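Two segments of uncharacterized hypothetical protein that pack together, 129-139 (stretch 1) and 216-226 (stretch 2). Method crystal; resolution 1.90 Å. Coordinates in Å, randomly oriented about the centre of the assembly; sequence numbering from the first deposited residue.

Stretch 1, residues 129-139: VIKAQVRVTRG
Stretch 2 216-226: KVFVRAAARIN

The centre of the contact is a pair of valine–alanine couples. Val134 CG2 lies 3.6 Å from Ala221 CB, and two residues further along Val136 CG2 lies 3.8 Å from Ala223 CB. Both valines are t (chi1 177° and -180°), and both methyls of each lie against the partner alanine's CB, CG2 the nearer. Short side chains accompany close backbones here: the CA atoms of Val134 and Ala221 are 6.8 Å apart, those of Val136 and Ala223 7.2 Å.

These couples join two extended strands, the first running through Arg138 and the second beginning at Lys216, in broadly the same direction, with 31° between their N-to-C directions (signed crossing angle -31°) and axes 8.3 Å apart at closest approach. Phi lies mostly between -100° and -160° and psi between 115° and 175°; Arg138 departs in phi alone (-63°, with psi 133°). No hydrogen bond links the stretches, so they meet through side chains, as layers do, burying 293 Å² in all. Strand alternation sets which side chains face the partner: Ile130, Ala132 (too short to touch), Val134 and Val136 point toward stretch 2, as do Val217, Val219, Ala221, Ala223 and Ile225 toward stretch 1, while Phe218, Arg220, Ala222 and Arg224 point away.

Toward the N-terminal ends the backbones separate, the CA atoms of Ile130 and Val219 being 9.0 Å apart, and longer side chains span the gap. Ile130 (m, t) places CD1 3.6 Å from Val217 CG2 and 3.8 Å from Val219 CG1; both valines are m.

At the other end, where the CA atoms of Arg138 and Ile225 are 10.0 Å apart, the contact turns polar. Arg138 starts sideways, but its m, m, t chain brings the guanidinium nearer, with NH1 3.7 Å from CG2 of Ile225 (p, t). The methyl lies at the guanidinium edge, near its plane; NH1 and NH2 find hydrogen bonds elsewhere in the structure.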

# COMPACT_ATOMS: atom_id res chain seq x y z
N VAL A 129 -6.05 23.20 -13.97
CA VAL A 129 -5.82 22.78 -12.59
C VAL A 129 -7.01 21.89 -12.21
O VAL A 129 -8.16 22.22 -12.51
CB VAL A 129 -5.64 23.98 -11.61
CG1 VAL A 129 -4.57 24.95 -12.13
CG2 VAL A 129 -6.95 24.74 -11.38
N ILE A 130 -6.70 20.75 -11.59
CA ILE A 130 -7.70 19.77 -11.15
C ILE A 130 -7.90 19.84 -9.64
O ILE A 130 -6.94 20.05 -8.88
CB ILE A 130 -7.29 18.32 -11.50
CG1 ILE A 130 -6.79 18.21 -12.95
CG2 ILE A 130 -8.46 17.37 -11.27
CD1 ILE A 130 -6.33 16.82 -13.31
N LYS A 131 -9.15 19.62 -9.21
CA LYS A 131 -9.54 19.76 -7.81
C LYS A 131 -10.45 18.61 -7.43
O LYS A 131 -11.45 18.37 -8.12
CB LYS A 131 -10.27 21.09 -7.60
CG LYS A 131 -10.89 21.30 -6.22
CD LYS A 131 -11.53 22.68 -6.14
CE LYS A 131 -12.43 22.83 -4.92
NZ LYS A 131 -12.99 24.21 -4.81
N ALA A 132 -10.13 17.94 -6.33
CA ALA A 132 -10.81 16.73 -5.90
C ALA A 132 -11.11 16.76 -4.41
O ALA A 132 -10.43 17.46 -3.66
CB ALA A 132 -9.95 15.51 -6.22
N GLN A 133 -12.12 15.98 -4.01
CA GLN A 133 -12.44 15.72 -2.61
C GLN A 133 -11.93 14.32 -2.23
O GLN A 133 -12.32 13.31 -2.85
CB GLN A 133 -13.95 15.81 -2.40
CG GLN A 133 -14.55 17.15 -2.78
CD GLN A 133 -14.10 18.27 -1.86
OE1 GLN A 133 -13.18 19.02 -2.17
NE2 GLN A 133 -14.73 18.35 -0.70
N VAL A 134 -11.05 14.27 -1.23
CA VAL A 134 -10.47 13.00 -0.74
C VAL A 134 -10.95 12.72 0.67
O VAL A 134 -10.98 13.63 1.52
CB VAL A 134 -8.91 13.03 -0.74
CG1 VAL A 134 -8.34 11.73 -0.17
CG2 VAL A 134 -8.38 13.23 -2.16
N ARG A 135 -11.32 11.47 0.94
CA ARG A 135 -11.70 11.09 2.30
C ARG A 135 -10.76 10.01 2.84
O ARG A 135 -10.69 8.92 2.28
CB ARG A 135 -13.16 10.62 2.36
CG ARG A 135 -13.62 10.34 3.78
CD ARG A 135 -14.82 9.41 3.85
NE ARG A 135 -16.02 10.17 3.62
CZ ARG A 135 -16.90 10.03 2.63
NH1 ARG A 135 -16.79 9.09 1.69
NH2 ARG A 135 -17.92 10.84 2.59
N VAL A 136 -10.05 10.32 3.92
CA VAL A 136 -9.17 9.35 4.59
C VAL A 136 -9.80 8.84 5.89
O VAL A 136 -10.23 9.62 6.76
CB VAL A 136 -7.77 9.93 4.86
CG1 VAL A 136 -6.87 8.90 5.56
CG2 VAL A 136 -7.15 10.42 3.55
N THR A 137 -9.83 7.52 6.05
CA THR A 137 -10.29 6.90 7.31
C THR A 137 -9.33 5.81 7.76
O THR A 137 -8.54 5.30 6.96
CB THR A 137 -11.72 6.29 7.18
OG1 THR A 137 -11.77 5.46 6.01
CG2 THR A 137 -12.82 7.38 7.07
N ARG A 138 -9.38 5.45 9.03
CA ARG A 138 -8.59 4.33 9.55
C ARG A 138 -9.00 3.01 8.90
O ARG A 138 -10.19 2.72 8.79
CB ARG A 138 -8.77 4.22 11.06
CG ARG A 138 -8.24 5.39 11.85
CD ARG A 138 -6.72 5.51 11.75
NE ARG A 138 -6.22 6.64 12.53
CZ ARG A 138 -4.95 7.05 12.51
NH1 ARG A 138 -4.07 6.39 11.80
NH2 ARG A 138 -4.54 8.09 13.22
N GLY A 139 -8.05 2.21 8.46
CA GLY A 139 -8.37 0.93 7.84
C GLY A 139 -8.50 -0.17 8.89
O GLY A 139 -9.06 -1.24 8.62
N LYS A 216 -6.19 13.83 -21.65
CA LYS A 216 -6.67 12.94 -20.57
C LYS A 216 -5.52 12.66 -19.63
O LYS A 216 -4.44 12.24 -20.07
CB LYS A 216 -7.20 11.61 -21.10
N VAL A 217 -5.74 12.90 -18.34
CA VAL A 217 -4.81 12.48 -17.29
C VAL A 217 -5.53 11.53 -16.35
O VAL A 217 -6.76 11.45 -16.33
CB VAL A 217 -4.26 13.67 -16.44
CG1 VAL A 217 -3.39 14.57 -17.29
CG2 VAL A 217 -5.40 14.45 -15.80
N PHE A 218 -4.74 10.81 -15.57
CA PHE A 218 -5.28 9.95 -14.51
C PHE A 218 -4.83 10.48 -13.16
O PHE A 218 -3.67 10.88 -13.02
CB PHE A 218 -4.85 8.52 -14.72
CG PHE A 218 -5.35 7.93 -16.00
CD1 PHE A 218 -4.65 8.13 -17.19
CD2 PHE A 218 -6.55 7.23 -16.04
CE1 PHE A 218 -5.13 7.63 -18.39
CE2 PHE A 218 -7.03 6.71 -17.24
CZ PHE A 218 -6.32 6.91 -18.41
N VAL A 219 -5.77 10.51 -12.21
CA VAL A 219 -5.52 11.06 -10.86
C VAL A 219 -5.82 10.02 -9.79
O VAL A 219 -6.64 9.12 -9.98
CB VAL A 219 -6.35 12.33 -10.57
CG1 VAL A 219 -6.16 13.36 -11.67
CG2 VAL A 219 -7.82 11.99 -10.40
N ARG A 220 -5.14 10.14 -8.65
CA ARG A 220 -5.29 9.15 -7.60
C ARG A 220 -4.86 9.75 -6.26
O ARG A 220 -3.90 10.51 -6.20
CB ARG A 220 -4.42 7.96 -7.91
CG ARG A 220 -4.82 6.67 -7.25
CD ARG A 220 -3.93 5.56 -7.77
NE ARG A 220 -4.21 4.28 -7.13
CZ ARG A 220 -3.40 3.22 -7.15
NH1 ARG A 220 -2.23 3.25 -7.76
NH2 ARG A 220 -3.76 2.10 -6.51
N ALA A 221 -5.57 9.37 -5.20
CA ALA A 221 -5.26 9.84 -3.84
C ALA A 221 -4.52 8.77 -3.10
O ALA A 221 -4.66 7.57 -3.38
CB ALA A 221 -6.53 10.25 -3.10
N ALA A 222 -3.67 9.22 -2.17
CA ALA A 222 -2.94 8.34 -1.31
C ALA A 222 -2.73 9.03 0.02
O ALA A 222 -2.72 10.25 0.08
CB ALA A 222 -1.60 7.94 -1.94
N ALA A 223 -2.62 8.22 1.08
CA ALA A 223 -2.33 8.75 2.44
C ALA A 223 -1.53 7.69 3.23
O ALA A 223 -1.57 6.48 2.92
CB ALA A 223 -3.58 9.15 3.15
N ARG A 224 -0.71 8.17 4.15
CA ARG A 224 0.07 7.26 4.96
C ARG A 224 0.21 7.76 6.38
O ARG A 224 -0.10 8.93 6.69
CB ARG A 224 1.43 7.06 4.32
CG ARG A 224 2.27 8.32 4.23
CD ARG A 224 3.63 8.02 3.69
NE ARG A 224 4.35 9.25 3.40
CZ ARG A 224 5.59 9.31 2.94
NH1 ARG A 224 6.27 8.22 2.68
NH2 ARG A 224 6.14 10.50 2.72
N ILE A 225 0.66 6.85 7.23
CA ILE A 225 0.93 7.11 8.63
C ILE A 225 2.42 7.18 8.90
O ILE A 225 3.23 6.86 8.05
CB ILE A 225 0.22 6.09 9.58
CG1 ILE A 225 0.70 4.65 9.38
CG2 ILE A 225 -1.28 6.19 9.38
CD1 ILE A 225 0.35 3.67 10.52
N ASN A 226 2.78 7.58 10.13
CA ASN A 226 4.17 7.71 10.58
C ASN A 226 4.77 6.36 11.03
O ASN A 226 5.21 6.19 12.17
CB ASN A 226 4.20 8.77 11.70
CG ASN A 226 5.60 9.09 12.19
OD1 ASN A 226 6.54 9.01 11.43
ND2 ASN A 226 5.75 9.42 13.49